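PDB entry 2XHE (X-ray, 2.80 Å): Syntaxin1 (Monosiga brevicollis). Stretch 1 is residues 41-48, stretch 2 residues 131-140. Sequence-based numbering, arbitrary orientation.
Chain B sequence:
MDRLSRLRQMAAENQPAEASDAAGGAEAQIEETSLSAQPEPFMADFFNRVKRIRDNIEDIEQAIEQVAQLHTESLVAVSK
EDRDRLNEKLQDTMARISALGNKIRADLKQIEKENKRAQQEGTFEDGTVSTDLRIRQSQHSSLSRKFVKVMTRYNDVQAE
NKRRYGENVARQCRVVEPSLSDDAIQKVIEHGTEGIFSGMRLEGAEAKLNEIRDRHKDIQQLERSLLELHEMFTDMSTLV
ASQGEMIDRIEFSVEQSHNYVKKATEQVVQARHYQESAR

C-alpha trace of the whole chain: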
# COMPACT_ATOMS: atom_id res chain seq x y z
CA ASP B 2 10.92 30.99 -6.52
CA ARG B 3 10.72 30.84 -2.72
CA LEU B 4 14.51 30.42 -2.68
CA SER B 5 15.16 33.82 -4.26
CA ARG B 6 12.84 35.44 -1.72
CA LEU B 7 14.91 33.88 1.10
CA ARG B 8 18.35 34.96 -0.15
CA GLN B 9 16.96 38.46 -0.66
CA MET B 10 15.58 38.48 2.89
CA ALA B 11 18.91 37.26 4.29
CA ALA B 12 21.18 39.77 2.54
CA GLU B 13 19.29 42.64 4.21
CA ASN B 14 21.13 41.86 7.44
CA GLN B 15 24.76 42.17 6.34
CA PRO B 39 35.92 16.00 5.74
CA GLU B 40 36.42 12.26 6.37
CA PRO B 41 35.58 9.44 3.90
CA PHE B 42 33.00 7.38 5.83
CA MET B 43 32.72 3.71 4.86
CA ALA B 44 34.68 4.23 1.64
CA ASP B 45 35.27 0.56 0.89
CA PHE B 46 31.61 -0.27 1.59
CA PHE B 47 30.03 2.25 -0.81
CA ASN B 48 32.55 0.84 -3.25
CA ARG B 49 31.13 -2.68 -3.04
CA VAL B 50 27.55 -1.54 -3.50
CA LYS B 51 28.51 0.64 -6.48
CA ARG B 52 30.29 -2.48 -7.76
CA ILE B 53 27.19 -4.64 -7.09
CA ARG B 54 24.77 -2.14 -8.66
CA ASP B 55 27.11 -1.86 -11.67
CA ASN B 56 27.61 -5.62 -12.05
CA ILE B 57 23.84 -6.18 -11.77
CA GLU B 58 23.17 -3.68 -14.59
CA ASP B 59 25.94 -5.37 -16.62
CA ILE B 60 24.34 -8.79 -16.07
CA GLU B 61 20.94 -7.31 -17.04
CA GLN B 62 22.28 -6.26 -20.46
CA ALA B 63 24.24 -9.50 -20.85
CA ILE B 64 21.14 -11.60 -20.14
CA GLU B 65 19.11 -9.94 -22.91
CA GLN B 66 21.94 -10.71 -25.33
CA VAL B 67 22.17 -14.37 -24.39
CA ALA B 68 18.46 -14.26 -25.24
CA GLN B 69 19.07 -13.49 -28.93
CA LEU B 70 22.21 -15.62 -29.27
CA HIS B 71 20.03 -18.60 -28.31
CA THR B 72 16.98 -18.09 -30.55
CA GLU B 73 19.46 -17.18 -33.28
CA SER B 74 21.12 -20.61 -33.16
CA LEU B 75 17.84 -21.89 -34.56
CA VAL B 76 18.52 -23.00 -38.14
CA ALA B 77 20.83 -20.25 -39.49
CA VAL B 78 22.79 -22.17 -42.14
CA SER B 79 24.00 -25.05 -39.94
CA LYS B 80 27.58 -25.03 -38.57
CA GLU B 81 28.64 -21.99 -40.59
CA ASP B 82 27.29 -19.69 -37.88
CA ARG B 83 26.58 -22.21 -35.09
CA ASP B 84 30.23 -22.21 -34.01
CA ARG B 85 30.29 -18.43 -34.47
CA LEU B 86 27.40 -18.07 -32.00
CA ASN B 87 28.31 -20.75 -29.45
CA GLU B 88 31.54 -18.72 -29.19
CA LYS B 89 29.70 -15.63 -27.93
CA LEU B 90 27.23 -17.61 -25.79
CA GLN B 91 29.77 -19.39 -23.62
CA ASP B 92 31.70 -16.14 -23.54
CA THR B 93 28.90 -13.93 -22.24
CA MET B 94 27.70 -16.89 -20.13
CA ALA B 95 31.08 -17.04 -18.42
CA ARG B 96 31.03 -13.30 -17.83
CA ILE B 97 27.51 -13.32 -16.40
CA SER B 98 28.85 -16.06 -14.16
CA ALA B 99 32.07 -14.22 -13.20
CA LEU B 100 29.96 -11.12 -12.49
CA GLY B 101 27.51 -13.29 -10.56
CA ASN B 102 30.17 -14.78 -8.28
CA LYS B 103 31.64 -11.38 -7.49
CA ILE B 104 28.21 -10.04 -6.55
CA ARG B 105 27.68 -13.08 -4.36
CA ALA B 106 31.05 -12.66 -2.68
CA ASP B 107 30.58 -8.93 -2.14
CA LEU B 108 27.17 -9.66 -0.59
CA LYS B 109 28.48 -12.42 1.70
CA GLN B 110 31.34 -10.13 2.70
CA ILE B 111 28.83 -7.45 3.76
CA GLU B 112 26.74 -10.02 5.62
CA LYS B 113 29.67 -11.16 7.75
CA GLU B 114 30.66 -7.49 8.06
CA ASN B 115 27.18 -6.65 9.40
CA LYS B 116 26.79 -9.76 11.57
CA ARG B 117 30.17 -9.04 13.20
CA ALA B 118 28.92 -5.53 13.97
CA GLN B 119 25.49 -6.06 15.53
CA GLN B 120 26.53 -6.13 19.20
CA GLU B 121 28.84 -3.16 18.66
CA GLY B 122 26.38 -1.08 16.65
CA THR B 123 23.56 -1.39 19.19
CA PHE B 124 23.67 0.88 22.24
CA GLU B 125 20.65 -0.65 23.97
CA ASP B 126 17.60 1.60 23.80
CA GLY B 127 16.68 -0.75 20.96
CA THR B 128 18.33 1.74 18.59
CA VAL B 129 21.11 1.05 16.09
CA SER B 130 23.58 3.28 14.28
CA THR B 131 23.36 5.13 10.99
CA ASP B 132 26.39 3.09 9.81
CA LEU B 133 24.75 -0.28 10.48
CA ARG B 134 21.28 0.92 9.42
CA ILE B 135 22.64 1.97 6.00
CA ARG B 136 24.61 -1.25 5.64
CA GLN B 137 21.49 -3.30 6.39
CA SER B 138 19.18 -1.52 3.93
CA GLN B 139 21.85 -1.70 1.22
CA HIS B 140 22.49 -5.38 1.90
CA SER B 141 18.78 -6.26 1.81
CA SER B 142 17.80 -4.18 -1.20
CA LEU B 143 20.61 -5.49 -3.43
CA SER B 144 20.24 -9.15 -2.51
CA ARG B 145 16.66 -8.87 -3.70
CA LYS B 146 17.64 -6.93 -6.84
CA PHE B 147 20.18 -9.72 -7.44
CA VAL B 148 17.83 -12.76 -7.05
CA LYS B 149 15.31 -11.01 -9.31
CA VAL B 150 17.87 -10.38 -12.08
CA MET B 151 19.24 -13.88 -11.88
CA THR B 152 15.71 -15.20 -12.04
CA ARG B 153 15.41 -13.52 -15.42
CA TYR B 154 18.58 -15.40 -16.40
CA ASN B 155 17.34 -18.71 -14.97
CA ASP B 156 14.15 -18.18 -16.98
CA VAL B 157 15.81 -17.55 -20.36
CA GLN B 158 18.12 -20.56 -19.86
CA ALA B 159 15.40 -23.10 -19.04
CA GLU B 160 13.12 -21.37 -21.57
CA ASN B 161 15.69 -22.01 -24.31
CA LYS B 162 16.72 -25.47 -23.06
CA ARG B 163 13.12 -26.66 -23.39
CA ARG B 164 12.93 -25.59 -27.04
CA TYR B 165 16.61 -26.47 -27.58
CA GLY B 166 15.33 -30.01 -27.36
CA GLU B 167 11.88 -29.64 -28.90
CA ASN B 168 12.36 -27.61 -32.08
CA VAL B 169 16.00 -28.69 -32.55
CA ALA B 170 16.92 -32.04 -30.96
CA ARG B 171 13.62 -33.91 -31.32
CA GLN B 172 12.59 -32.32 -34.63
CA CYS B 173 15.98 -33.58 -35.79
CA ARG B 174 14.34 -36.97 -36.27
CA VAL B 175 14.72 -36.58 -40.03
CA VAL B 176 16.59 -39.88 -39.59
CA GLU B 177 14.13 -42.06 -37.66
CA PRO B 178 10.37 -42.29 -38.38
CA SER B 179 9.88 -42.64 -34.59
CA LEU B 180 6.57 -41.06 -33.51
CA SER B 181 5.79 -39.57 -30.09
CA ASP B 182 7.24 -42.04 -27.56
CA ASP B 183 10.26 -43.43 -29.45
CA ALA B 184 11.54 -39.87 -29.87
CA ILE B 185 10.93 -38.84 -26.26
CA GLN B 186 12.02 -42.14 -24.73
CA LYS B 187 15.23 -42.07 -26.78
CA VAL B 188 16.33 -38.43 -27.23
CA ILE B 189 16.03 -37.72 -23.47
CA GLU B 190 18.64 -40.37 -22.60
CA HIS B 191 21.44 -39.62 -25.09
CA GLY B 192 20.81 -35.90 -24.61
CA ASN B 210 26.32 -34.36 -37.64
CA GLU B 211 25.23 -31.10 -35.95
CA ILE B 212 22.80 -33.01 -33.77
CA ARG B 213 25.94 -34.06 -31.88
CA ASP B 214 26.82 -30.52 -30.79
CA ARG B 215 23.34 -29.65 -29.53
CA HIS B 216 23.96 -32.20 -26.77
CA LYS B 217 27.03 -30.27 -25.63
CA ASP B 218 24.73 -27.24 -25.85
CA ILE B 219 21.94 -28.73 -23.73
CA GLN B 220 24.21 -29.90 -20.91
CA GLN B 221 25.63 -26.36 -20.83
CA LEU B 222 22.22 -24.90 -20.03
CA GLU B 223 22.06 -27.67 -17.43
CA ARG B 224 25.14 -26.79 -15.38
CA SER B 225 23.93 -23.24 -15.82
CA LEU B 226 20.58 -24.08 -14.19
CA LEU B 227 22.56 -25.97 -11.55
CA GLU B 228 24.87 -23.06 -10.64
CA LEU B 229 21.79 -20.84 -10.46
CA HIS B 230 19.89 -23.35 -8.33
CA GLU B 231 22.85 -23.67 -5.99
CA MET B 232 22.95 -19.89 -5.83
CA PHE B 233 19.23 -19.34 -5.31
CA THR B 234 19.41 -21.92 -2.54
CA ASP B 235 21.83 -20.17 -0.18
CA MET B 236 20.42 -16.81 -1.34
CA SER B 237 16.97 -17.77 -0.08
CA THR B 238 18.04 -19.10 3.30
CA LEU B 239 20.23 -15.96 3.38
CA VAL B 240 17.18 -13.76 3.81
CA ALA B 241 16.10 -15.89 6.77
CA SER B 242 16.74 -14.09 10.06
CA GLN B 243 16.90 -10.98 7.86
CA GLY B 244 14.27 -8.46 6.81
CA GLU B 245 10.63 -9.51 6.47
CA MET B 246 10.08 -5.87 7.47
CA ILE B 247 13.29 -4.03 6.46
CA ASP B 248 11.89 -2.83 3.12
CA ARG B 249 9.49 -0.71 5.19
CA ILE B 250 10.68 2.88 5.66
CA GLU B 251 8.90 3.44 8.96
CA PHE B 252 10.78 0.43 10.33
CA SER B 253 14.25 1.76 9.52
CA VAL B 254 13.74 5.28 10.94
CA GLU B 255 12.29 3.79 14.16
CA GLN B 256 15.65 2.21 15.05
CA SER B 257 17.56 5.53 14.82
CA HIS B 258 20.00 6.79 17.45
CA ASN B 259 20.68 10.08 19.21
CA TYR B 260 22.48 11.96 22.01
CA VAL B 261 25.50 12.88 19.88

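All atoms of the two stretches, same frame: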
# COMPACT_ATOMS: atom_id res chain seq x y z
N PRO B 41 36.21 10.31 4.90
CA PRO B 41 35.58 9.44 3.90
C PRO B 41 34.21 8.91 4.34
O PRO B 41 33.18 9.30 3.77
CB PRO B 41 36.56 8.27 3.79
CG PRO B 41 37.88 8.86 4.18
CD PRO B 41 37.57 9.86 5.24
N PHE B 42 34.21 8.03 5.33
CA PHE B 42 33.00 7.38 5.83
C PHE B 42 32.61 6.15 5.02
O PHE B 42 31.92 6.25 4.00
CB PHE B 42 31.82 8.35 5.93
CG PHE B 42 30.55 7.71 6.38
CD1 PHE B 42 30.42 7.23 7.67
CD2 PHE B 42 29.47 7.59 5.52
CE1 PHE B 42 29.25 6.63 8.10
CE2 PHE B 42 28.30 7.00 5.94
CZ PHE B 42 28.19 6.51 7.23
N MET B 43 33.07 4.99 5.47
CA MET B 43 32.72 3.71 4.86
C MET B 43 33.06 3.66 3.37
O MET B 43 32.27 3.17 2.56
CB MET B 43 31.25 3.41 5.11
CG MET B 43 30.86 3.58 6.57
SD MET B 43 29.70 2.33 7.12
CE MET B 43 28.28 2.78 6.14
N ALA B 44 34.24 4.15 3.03
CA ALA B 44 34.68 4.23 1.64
C ALA B 44 34.67 2.88 0.92
O ALA B 44 34.14 2.77 -0.19
CB ALA B 44 36.05 4.87 1.55
N ASP B 45 35.24 1.86 1.54
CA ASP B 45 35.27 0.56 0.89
C ASP B 45 33.86 0.01 0.68
O ASP B 45 33.58 -0.58 -0.36
CB ASP B 45 36.12 -0.45 1.66
CG ASP B 45 36.52 -1.64 0.80
OD1 ASP B 45 36.18 -1.67 -0.40
OD2 ASP B 45 37.19 -2.56 1.33
N PHE B 46 32.99 0.21 1.67
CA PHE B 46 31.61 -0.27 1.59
C PHE B 46 30.83 0.32 0.40
O PHE B 46 30.30 -0.43 -0.43
CB PHE B 46 30.86 -0.03 2.90
CG PHE B 46 29.38 -0.24 2.80
CD1 PHE B 46 28.84 -1.52 2.88
CD2 PHE B 46 28.52 0.83 2.61
CE1 PHE B 46 27.48 -1.72 2.78
CE2 PHE B 46 27.16 0.63 2.51
CZ PHE B 46 26.64 -0.64 2.59
N PHE B 47 30.76 1.64 0.30
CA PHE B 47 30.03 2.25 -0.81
C PHE B 47 30.61 1.86 -2.16
O PHE B 47 29.92 1.92 -3.19
CB PHE B 47 29.94 3.77 -0.64
CG PHE B 47 29.00 4.19 0.43
CD1 PHE B 47 27.65 4.38 0.16
CD2 PHE B 47 29.45 4.37 1.73
CE1 PHE B 47 26.78 4.76 1.15
CE2 PHE B 47 28.58 4.75 2.73
CZ PHE B 47 27.24 4.95 2.43
N ASN B 48 31.87 1.45 -2.13
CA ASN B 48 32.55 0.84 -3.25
C ASN B 48 31.91 -0.47 -3.69
O ASN B 48 31.60 -0.67 -4.87
CB ASN B 48 33.98 0.56 -2.84
CG ASN B 48 34.99 1.23 -3.71
OD1 ASN B 48 34.88 2.42 -4.01
ND2 ASN B 48 36.01 0.48 -4.12
N THR B 131 23.53 4.78 12.39
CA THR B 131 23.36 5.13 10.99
C THR B 131 24.26 4.27 10.08
O THR B 131 23.85 3.87 9.00
CB THR B 131 23.55 6.65 10.77
OG1 THR B 131 22.86 7.38 11.79
CG2 THR B 131 23.02 7.08 9.41
N ASP B 132 25.47 3.97 10.54
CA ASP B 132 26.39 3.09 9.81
C ASP B 132 25.72 1.75 9.52
O ASP B 132 25.56 1.35 8.37
CB ASP B 132 27.67 2.85 10.62
CG ASP B 132 28.30 4.13 11.13
OD1 ASP B 132 27.85 4.65 12.18
OD2 ASP B 132 29.27 4.62 10.49
N LEU B 133 25.32 1.06 10.59
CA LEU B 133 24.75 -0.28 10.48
C LEU B 133 23.36 -0.28 9.82
O LEU B 133 23.02 -1.21 9.09
CB LEU B 133 24.72 -0.97 11.86
CG LEU B 133 24.11 -2.37 11.93
CD1 LEU B 133 24.77 -3.31 10.95
CD2 LEU B 133 24.22 -2.91 13.34
N ARG B 134 22.58 0.77 10.07
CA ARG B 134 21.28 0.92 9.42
C ARG B 134 21.43 0.97 7.90
O ARG B 134 20.74 0.23 7.18
CB ARG B 134 20.57 2.17 9.92
CG ARG B 134 20.00 2.05 11.33
CD ARG B 134 19.41 3.37 11.80
NE ARG B 134 18.47 3.90 10.81
CZ ARG B 134 18.28 5.20 10.58
NH1 ARG B 134 18.97 6.10 11.27
NH2 ARG B 134 17.41 5.59 9.66
N ILE B 135 22.33 1.84 7.42
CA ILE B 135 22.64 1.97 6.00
C ILE B 135 23.14 0.66 5.41
O ILE B 135 22.67 0.22 4.36
CB ILE B 135 23.69 3.07 5.76
CG1 ILE B 135 23.06 4.45 5.90
CG2 ILE B 135 24.33 2.93 4.38
CD1 ILE B 135 24.05 5.55 6.16
N ARG B 136 24.09 0.03 6.09
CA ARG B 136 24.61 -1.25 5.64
C ARG B 136 23.49 -2.28 5.45
O ARG B 136 23.45 -3.00 4.46
CB ARG B 136 25.65 -1.78 6.62
CG ARG B 136 26.89 -0.91 6.78
CD ARG B 136 27.82 -1.46 7.85
NE ARG B 136 29.21 -1.34 7.44
CZ ARG B 136 29.86 -2.25 6.73
NH1 ARG B 136 29.24 -3.37 6.37
NH2 ARG B 136 31.13 -2.05 6.38
N GLN B 137 22.57 -2.33 6.41
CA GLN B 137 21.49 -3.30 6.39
C GLN B 137 20.47 -3.06 5.27
O GLN B 137 20.04 -4.01 4.63
CB GLN B 137 20.79 -3.38 7.74
CG GLN B 137 21.59 -4.15 8.78
CD GLN B 137 21.01 -4.07 10.18
OE1 GLN B 137 20.10 -3.27 10.44
NE2 GLN B 137 21.53 -4.89 11.08
N SER B 138 20.10 -1.80 5.03
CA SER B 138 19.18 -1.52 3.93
C SER B 138 19.82 -1.73 2.56
O SER B 138 19.15 -2.19 1.64
CB SER B 138 18.54 -0.14 4.05
OG SER B 138 19.51 0.84 4.34
N GLN B 139 21.10 -1.41 2.44
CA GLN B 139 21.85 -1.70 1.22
C GLN B 139 21.93 -3.21 0.98
O GLN B 139 21.67 -3.70 -0.13
CB GLN B 139 23.29 -1.14 1.29
CG GLN B 139 23.42 0.39 1.28
CD GLN B 139 23.10 1.03 -0.06
OE1 GLN B 139 22.88 0.34 -1.07
NE2 GLN B 139 23.05 2.35 -0.08
N HIS B 140 22.31 -3.94 2.02
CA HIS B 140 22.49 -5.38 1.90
C HIS B 140 21.19 -6.07 1.48
O HIS B 140 21.20 -6.93 0.59
CB HIS B 140 22.99 -5.96 3.23
CG HIS B 140 23.32 -7.42 3.15
ND1 HIS B 140 23.22 -8.14 1.99
CD2 HIS B 140 23.74 -8.28 4.10
CE1 HIS B 140 23.57 -9.40 2.22
NE2 HIS B 140 23.90 -9.51 3.49

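Residues 44-48 open a helix that runs on beyond the stretch, with Met43 at its N-cap position, while residues 131-140 are helical throughout and also continue. The two axes run nearly parallel, 15° apart, and approach no closer than 11.8 Å. At that separation side chains make the contact, most of them reaching across from the first stretch. The register is set by Met43 CA to Asp132 CA and by Phe46 CA to Arg136 CA, both 8.1 Å. The first helix is anchored at its start by Phe47 N donating to Met43 O at 3.1 Å.

No hydrogen bond crosses between the stretches; packing does the work, burying 413 Å² in total. Ile135 is the hub. Its CA-to-CB bond points toward the first stretch, and four side chains gather on it: Phe47 CZ lies 4.0 Å from Ile135 CG2, Phe46 CE2 lies 4.1 Å from the same CG2, Met43 CE is 4.3 Å from it, and Phe42 CZ reaches Ile135 CD1 at 4.4 Å. A branched aliphatic residue suits this place because it offers methyl groups to several neighbours at once.

The CA-to-CB bond of Phe46 points toward the second helix, and the residue has the largest covered area in the contact. Arg136 CG sits over one face of its ring, 4.3 Å from the centroid and 16° off the normal, a CH-pi contact. Farther along the same side chain, the guanidinium turns a face to the ring, with Arg136 NH1 4.0 Å from Phe46 CD1. Arginine thus serves here as a flat, partly aliphatic cover, while its NH1 is hydrogen-bonded elsewhere in the structure. At the ring edge, Gln139 CG approaches Phe46 CZ at 3.6 Å; glutamine contributes its methylene here, and its amide finds partners elsewhere.

Met43 fills the space near the start of the helix. With chi1 in m, it brings SD to 3.7 Å from Arg136 NE and CE to 3.8 Å from Asp132 O, so one unbranched, flexible chain meets polar atoms as well as the Ile135 methyl.

Phe42 and Phe47 both leave the backbone sideways, but their ring ends come nearer, closing on Ile135. Phe42 also places CE1 3.1 Å from Asp132 OD2, near the plane of the ring. The carboxylate therefore meets the electropositive ring edge rather than the pi face.

The rule is economical: a central isoleucine receives the aromatics, and aliphatic parts of polar residues complete the packing.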